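Local structure of Xaa-Pro Dipeptidase (Alteromonas macleodii, 2QS8) at residues H59-G64 with G373-G378; G229-V234 with K364-E369. The protein probably acts as a metal-dependent dipeptidase or carboxypeptidase of the amidohydrolase superfamily, removing C-terminal residues from small peptide substrates. All blocks are in the same frame, centred on the assembly; numbering follows the deposited sequence.

Contact 1 (H59-G64 with G373-G378)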
loop_
_atom_site.group_PDB
_atom_site.type_symbol
_atom_site.label_atom_id
_atom_site.label_comp_id
_atom_site.label_asym_id
_atom_site.label_seq_id
_atom_site.Cartn_x
_atom_site.Cartn_y
_atom_site.Cartn_z
ATOM N N HIS A 59 -18.511 -57.390 11.208
ATOM C CA HIS A 59 -17.735 -56.219 10.805
ATOM C C HIS A 59 -16.991 -55.566 11.965
ATOM O O HIS A 59 -17.273 -55.822 13.136
ATOM C CB HIS A 59 -18.650 -55.156 10.209
ATOM C CG HIS A 59 -19.292 -55.552 8.919
ATOM N ND1 HIS A 59 -18.801 -55.156 7.693
ATOM C CD2 HIS A 59 -20.402 -56.282 8.664
ATOM C CE1 HIS A 59 -19.586 -55.622 6.737
ATOM N NE2 HIS A 59 -20.565 -56.309 7.299
ATOM N N THR A 60 -16.030 -54.716 11.614
ATOM C CA THR A 60 -15.277 -53.949 12.583
ATOM C C THR A 60 -15.772 -52.526 12.353
ATOM O O THR A 60 -15.711 -52.016 11.234
ATOM C CB THR A 60 -13.764 -54.003 12.326
ATOM O OG1 THR A 60 -13.280 -55.334 12.559
ATOM C CG2 THR A 60 -13.032 -53.021 13.241
ATOM N N VAL A 61 -16.299 -51.907 13.404
ATOM C CA VAL A 61 -16.818 -50.552 13.322
ATOM C C VAL A 61 -15.762 -49.556 13.797
ATOM O O VAL A 61 -14.999 -49.834 14.730
ATOM C CB VAL A 61 -18.103 -50.400 14.186
ATOM C CG1 VAL A 61 -18.554 -48.947 14.207
ATOM C CG2 VAL A 61 -19.210 -51.291 13.632
ATOM N N LEU A 62 -15.706 -48.406 13.131
ATOM C CA LEU A 62 -14.764 -47.354 13.498
ATOM C C LEU A 62 -15.487 -46.013 13.394
ATOM O O LEU A 62 -16.575 -45.922 12.822
ATOM C CB LEU A 62 -13.554 -47.336 12.553
ATOM C CG LEU A 62 -12.845 -48.642 12.175
ATOM C CD1 LEU A 62 -13.552 -49.270 10.987
ATOM C CD2 LEU A 62 -11.394 -48.371 11.822
ATOM N N PRO A 63 -14.914 -44.959 13.984
ATOM C CA PRO A 63 -15.631 -43.693 13.847
ATOM C C PRO A 63 -15.335 -43.175 12.436
ATOM O O PRO A 63 -14.402 -43.655 11.794
ATOM C CB PRO A 63 -15.031 -42.828 14.956
ATOM C CG PRO A 63 -13.659 -43.374 15.134
ATOM C CD PRO A 63 -13.810 -44.860 14.950
ATOM N N GLY A 64 -16.139 -42.237 11.944
ATOM C CA GLY A 64 -15.910 -41.702 10.615
ATOM C C GLY A 64 -14.487 -41.210 10.437
ATOM O O GLY A 64 -13.952 -40.539 11.310
ATOM N N GLY A 373 -14.932 -37.635 16.054
ATOM C CA GLY A 373 -13.610 -38.197 16.266
ATOM C C GLY A 373 -13.539 -39.498 17.037
ATOM O O GLY A 373 -12.495 -40.149 17.048
ATOM N N SER A 374 -14.633 -39.884 17.680
ATOM C CA SER A 374 -14.655 -41.125 18.451
ATOM C C SER A 374 -16.076 -41.620 18.668
ATOM O O SER A 374 -17.036 -40.846 18.624
ATOM C CB SER A 374 -13.985 -40.929 19.814
ATOM O OG SER A 374 -14.735 -40.040 20.623
ATOM N N ILE A 375 -16.210 -42.920 18.891
ATOM C CA ILE A 375 -17.524 -43.491 19.134
ATOM C C ILE A 375 -17.703 -43.502 20.646
ATOM O O ILE A 375 -17.277 -44.424 21.343
ATOM C CB ILE A 375 -17.627 -44.885 18.525
ATOM C CG1 ILE A 375 -17.381 -44.771 17.011
ATOM C CG2 ILE A 375 -18.996 -45.479 18.814
ATOM C CD1 ILE A 375 -17.418 -46.072 16.248
ATOM N N GLU A 376 -18.318 -42.431 21.134
ATOM C CA GLU A 376 -18.547 -42.211 22.550
ATOM C C GLU A 376 -19.924 -41.592 22.719
ATOM O O GLU A 376 -20.388 -40.848 21.851
ATOM C CB GLU A 376 -17.485 -41.247 23.087
ATOM C CG GLU A 376 -16.694 -41.754 24.285
ATOM C CD GLU A 376 -15.335 -41.064 24.433
ATOM O OE1 GLU A 376 -14.640 -41.333 25.437
ATOM O OE2 GLU A 376 -14.955 -40.266 23.547
ATOM N N SER A 377 -20.570 -41.896 23.838
ATOM C CA SER A 377 -21.897 -41.367 24.119
ATOM C C SER A 377 -21.897 -39.840 24.107
ATOM O O SER A 377 -21.036 -39.204 24.720
ATOM C CB SER A 377 -22.384 -41.867 25.485
ATOM O OG SER A 377 -22.389 -43.285 25.544
ATOM N N GLY A 378 -22.871 -39.261 23.410
ATOM C CA GLY A 378 -22.965 -37.819 23.329
ATOM C C GLY A 378 -22.469 -37.245 22.010
ATOM O O GLY A 378 -23.027 -36.270 21.512
HETATM O O HOH W 1 -15.430 -38.946 12.883
#

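Contact 2 (G229-V234 with K364-E369)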
loop_
_atom_site.group_PDB
_atom_site.type_symbol
_atom_site.label_atom_id
_atom_site.label_comp_id
_atom_site.label_asym_id
_atom_site.label_seq_id
_atom_site.Cartn_x
_atom_site.Cartn_y
_atom_site.Cartn_z
ATOM N N GLY A 229 -11.307 -16.249 13.984
ATOM C CA GLY A 229 -11.521 -17.605 14.456
ATOM C C GLY A 229 -11.282 -18.646 13.378
ATOM O O GLY A 229 -12.027 -19.623 13.264
HETATM N N MSE A 230 -10.237 -18.434 12.589
HETATM C CA MSE A 230 -9.903 -19.342 11.500
HETATM C C MSE A 230 -8.611 -20.095 11.769
HETATM O O MSE A 230 -7.657 -19.519 12.289
HETATM C CB MSE A 230 -9.777 -18.536 10.214
HETATM C CG MSE A 230 -11.066 -17.839 9.848
HETATM SE SE MSE A 230 -10.826 -16.732 8.249
HETATM C CE MSE A 230 -11.334 -17.999 6.802
ATOM N N TRP A 231 -8.585 -21.390 11.455
ATOM C CA TRP A 231 -7.361 -22.165 11.641
ATOM C C TRP A 231 -6.456 -21.846 10.458
ATOM O O TRP A 231 -6.920 -21.325 9.439
ATOM C CB TRP A 231 -7.642 -23.676 11.704
ATOM C CG TRP A 231 -8.722 -24.167 10.770
ATOM C CD1 TRP A 231 -10.000 -24.495 11.107
ATOM C CD2 TRP A 231 -8.607 -24.404 9.357
ATOM N NE1 TRP A 231 -10.688 -24.930 9.999
ATOM C CE2 TRP A 231 -9.858 -24.887 8.914
ATOM C CE3 TRP A 231 -7.568 -24.266 8.428
ATOM C CZ2 TRP A 231 -10.103 -25.220 7.577
ATOM C CZ3 TRP A 231 -7.809 -24.599 7.096
ATOM C CH2 TRP A 231 -9.065 -25.073 6.686
ATOM N N VAL A 232 -5.170 -22.148 10.584
ATOM C CA VAL A 232 -4.225 -21.878 9.517
ATOM C C VAL A 232 -3.417 -23.123 9.138
ATOM O O VAL A 232 -2.634 -23.635 9.941
ATOM C CB VAL A 232 -3.257 -20.726 9.922
ATOM C CG1 VAL A 232 -2.218 -20.473 8.838
ATOM C CG2 VAL A 232 -4.054 -19.456 10.187
ATOM N N ALA A 233 -3.638 -23.617 7.922
ATOM C CA ALA A 233 -2.914 -24.774 7.394
ATOM C C ALA A 233 -1.783 -24.173 6.546
ATOM O O ALA A 233 -1.974 -23.144 5.900
ATOM C CB ALA A 233 -3.836 -25.628 6.529
ATOM N N VAL A 234 -0.617 -24.812 6.537
ATOM C CA VAL A 234 0.519 -24.262 5.800
ATOM C C VAL A 234 1.317 -25.220 4.911
ATOM O O VAL A 234 1.923 -26.177 5.389
ATOM C CB VAL A 234 1.513 -23.575 6.787
ATOM C CG1 VAL A 234 2.698 -22.964 6.031
ATOM C CG2 VAL A 234 0.790 -22.511 7.588
ATOM N N LYS A 364 -9.187 -32.824 16.558
ATOM C CA LYS A 364 -8.586 -31.762 17.360
ATOM C C LYS A 364 -8.079 -30.624 16.464
ATOM O O LYS A 364 -8.265 -29.448 16.774
ATOM C CB LYS A 364 -7.422 -32.309 18.194
ATOM C CG LYS A 364 -7.821 -33.359 19.219
ATOM C CD LYS A 364 -6.593 -33.961 19.888
ATOM C CE LYS A 364 -6.959 -35.194 20.688
ATOM N NZ LYS A 364 -5.740 -35.928 21.135
ATOM N N LEU A 365 -7.439 -30.987 15.356
ATOM C CA LEU A 365 -6.922 -29.996 14.412
ATOM C C LEU A 365 -8.058 -29.159 13.820
ATOM O O LEU A 365 -7.875 -27.981 13.541
ATOM C CB LEU A 365 -6.134 -30.677 13.284
ATOM C CG LEU A 365 -5.460 -29.771 12.238
ATOM C CD1 LEU A 365 -4.623 -28.675 12.908
ATOM C CD2 LEU A 365 -4.585 -30.628 11.336
ATOM N N LEU A 366 -9.224 -29.774 13.636
ATOM C CA LEU A 366 -10.383 -29.067 13.101
ATOM C C LEU A 366 -11.231 -28.455 14.215
ATOM O O LEU A 366 -12.281 -27.883 13.949
ATOM C CB LEU A 366 -11.255 -30.005 12.264
ATOM C CG LEU A 366 -10.884 -30.224 10.791
ATOM C CD1 LEU A 366 -11.876 -31.181 10.149
ATOM C CD2 LEU A 366 -10.899 -28.897 10.040
ATOM N N ARG A 367 -10.774 -28.600 15.460
ATOM C CA ARG A 367 -11.460 -28.039 16.626
ATOM C C ARG A 367 -12.887 -28.547 16.777
ATOM O O ARG A 367 -13.803 -27.772 17.045
ATOM C CB ARG A 367 -11.455 -26.504 16.542
ATOM C CG ARG A 367 -10.063 -25.929 16.318
ATOM C CD ARG A 367 -10.065 -24.434 16.105
ATOM N NE ARG A 367 -8.722 -23.934 15.821
ATOM C CZ ARG A 367 -8.394 -22.649 15.726
ATOM N NH1 ARG A 367 -9.315 -21.700 15.897
ATOM N NH2 ARG A 367 -7.137 -22.312 15.455
ATOM N N ILE A 368 -13.067 -29.852 16.600
ATOM C CA ILE A 368 -14.384 -30.460 16.734
ATOM C C ILE A 368 -14.332 -31.771 17.521
ATOM O O ILE A 368 -15.265 -32.576 17.469
ATOM C CB ILE A 368 -15.026 -30.724 15.356
ATOM C CG1 ILE A 368 -14.054 -31.487 14.460
ATOM C CG2 ILE A 368 -15.436 -29.424 14.720
ATOM C CD1 ILE A 368 -14.675 -31.919 13.152
ATOM N N GLU A 369 -13.253 -31.961 18.274
ATOM C CA GLU A 369 -13.070 -33.179 19.058
ATOM C C GLU A 369 -14.140 -33.412 20.118
ATOM O O GLU A 369 -14.276 -34.515 20.627
ATOM C CB GLU A 369 -11.698 -33.189 19.747
ATOM C CG GLU A 369 -11.549 -32.151 20.840
ATOM C CD GLU A 369 -10.965 -30.848 20.335
ATOM O OE1 GLU A 369 -11.315 -30.427 19.206
ATOM O OE2 GLU A 369 -10.159 -30.240 21.073
HETATM O O HOH W 2 -6.338 -19.295 14.502
#

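Contact 1 (H59-G64 with G373-G378)
The terminal methyl of Ile-375 lies against a peptide bond of the opposing strand: its CD1 is 3.4 Å from Leu-62 C and 3.6 Å from Pro-63 N. Two torsions put it there: CG1 is anti to the carbonyl carbon (chi1 -60°), and CD1 is fully extended beyond it (chi2 179°). On one flank Val-61 CG1, anti to its backbone N, meets the same CD1 at 3.7 Å, the two side chains crossing at about a right angle. Further along the strand the pyrrolidine ring of Pro-63 crosses the isoleucine, its CB 3.7 Å from Ile-375 CG1, and then runs on over the backbone, CG lying 3.9 Å from Gly-373 O. An alanine at Pro-63 would lose CG and CD, and with them would probably go the packing against Gly-373 O and Ile-375 CD1. Loop 373-378 packs on strand 60-67, which runs from the beta-domain, between strands 9-16 (parallel) and 383-386 (antiparallel), toward the amidohydrolase TIM barrel; His-69 and His-71 of the magnesium site lie further on. No direct hydrogen bond joins the segments; a water donates a hydrogen bond to Gly-64 O and is weakly met by Gly-373 N. Further out, Ser-374 OG donates to Glu-376 OE2 from above the carboxylate plane. Lys-379 also bonds that hydroxyl, and Lys-20 forms a salt bridge to Glu-376. Behind Ile-375 stand Leu-16, Ile-37 and Leu-383, from three strands.

Contact 2 (G229-V234 with K364-E369)
Two Schellman motifs meet at this contact, one closing helix 360-365 at Arg-367 and the other closing helix 215-227 at Gly-229, just ahead of barrel strand 231-236. Arg-367 takes positive phi (59°), and its N bonds back to Lys-364 O at 3.0 Å. From this turn its side chain reaches out extended from CG to NE and lays its guanidinium against the backbone at Trp-231. NH2 stands 3.8 Å from Trp-231 CA, which lies over one face of the group, and 4.0 Å from Trp-231 CB. No direct hydrogen bond crosses; instead a water donates to Met-230 O (a selenomethionine) at 2.6 Å and accepts from Arg-367 NH2 at 3.3 Å. The same NH2 forms a salt bridge with Asp-251 OD1, whose other carboxylate oxygen accepts from Val-232 N, so one aspartate is tied to both segments. Next to the arginine, at Leu-366, the contact turns apolar. Trp-231 holds CG in the crowded position between backbone N and carbonyl carbon (chi1 38°), and its indole runs alongside Leu-366, both side chains pointing the same way, with NE1 4.0 Å from Leu-366 CD2 in an oblique approach. The indole also makes a cation-pi contact with Arg-111. Strand 231-236 carries His-235 near its end, with His-237 just beyond, both in the methionine pocket. It pairs in parallel with strands 192-196 and 252-253, helix 215-227 packs against Met-230 and Val-232, and Leu-366 rests on Thr-109 and Arg-111 of strand 107-112.

The two second segments, 364-369 and 373-378, are only a few residues apart in sequence, yet the contact centres lie about 21 Å apart. One continuous run of chain therefore leaves the end of helix 360-365 against the barrel in contact 2, then packs beside the strand that enters from the beta-domain in contact 1. Every touching residue of contact 1 is buried, the interface is aliphatic, and the charged Glu-376 next in the chain takes no part in it. Contact 2 is closer to the chain centre but more mixed: a buried tryptophan-leucine pair adjoins an exposed arginine, whose polar end is answered by an aspartate and water.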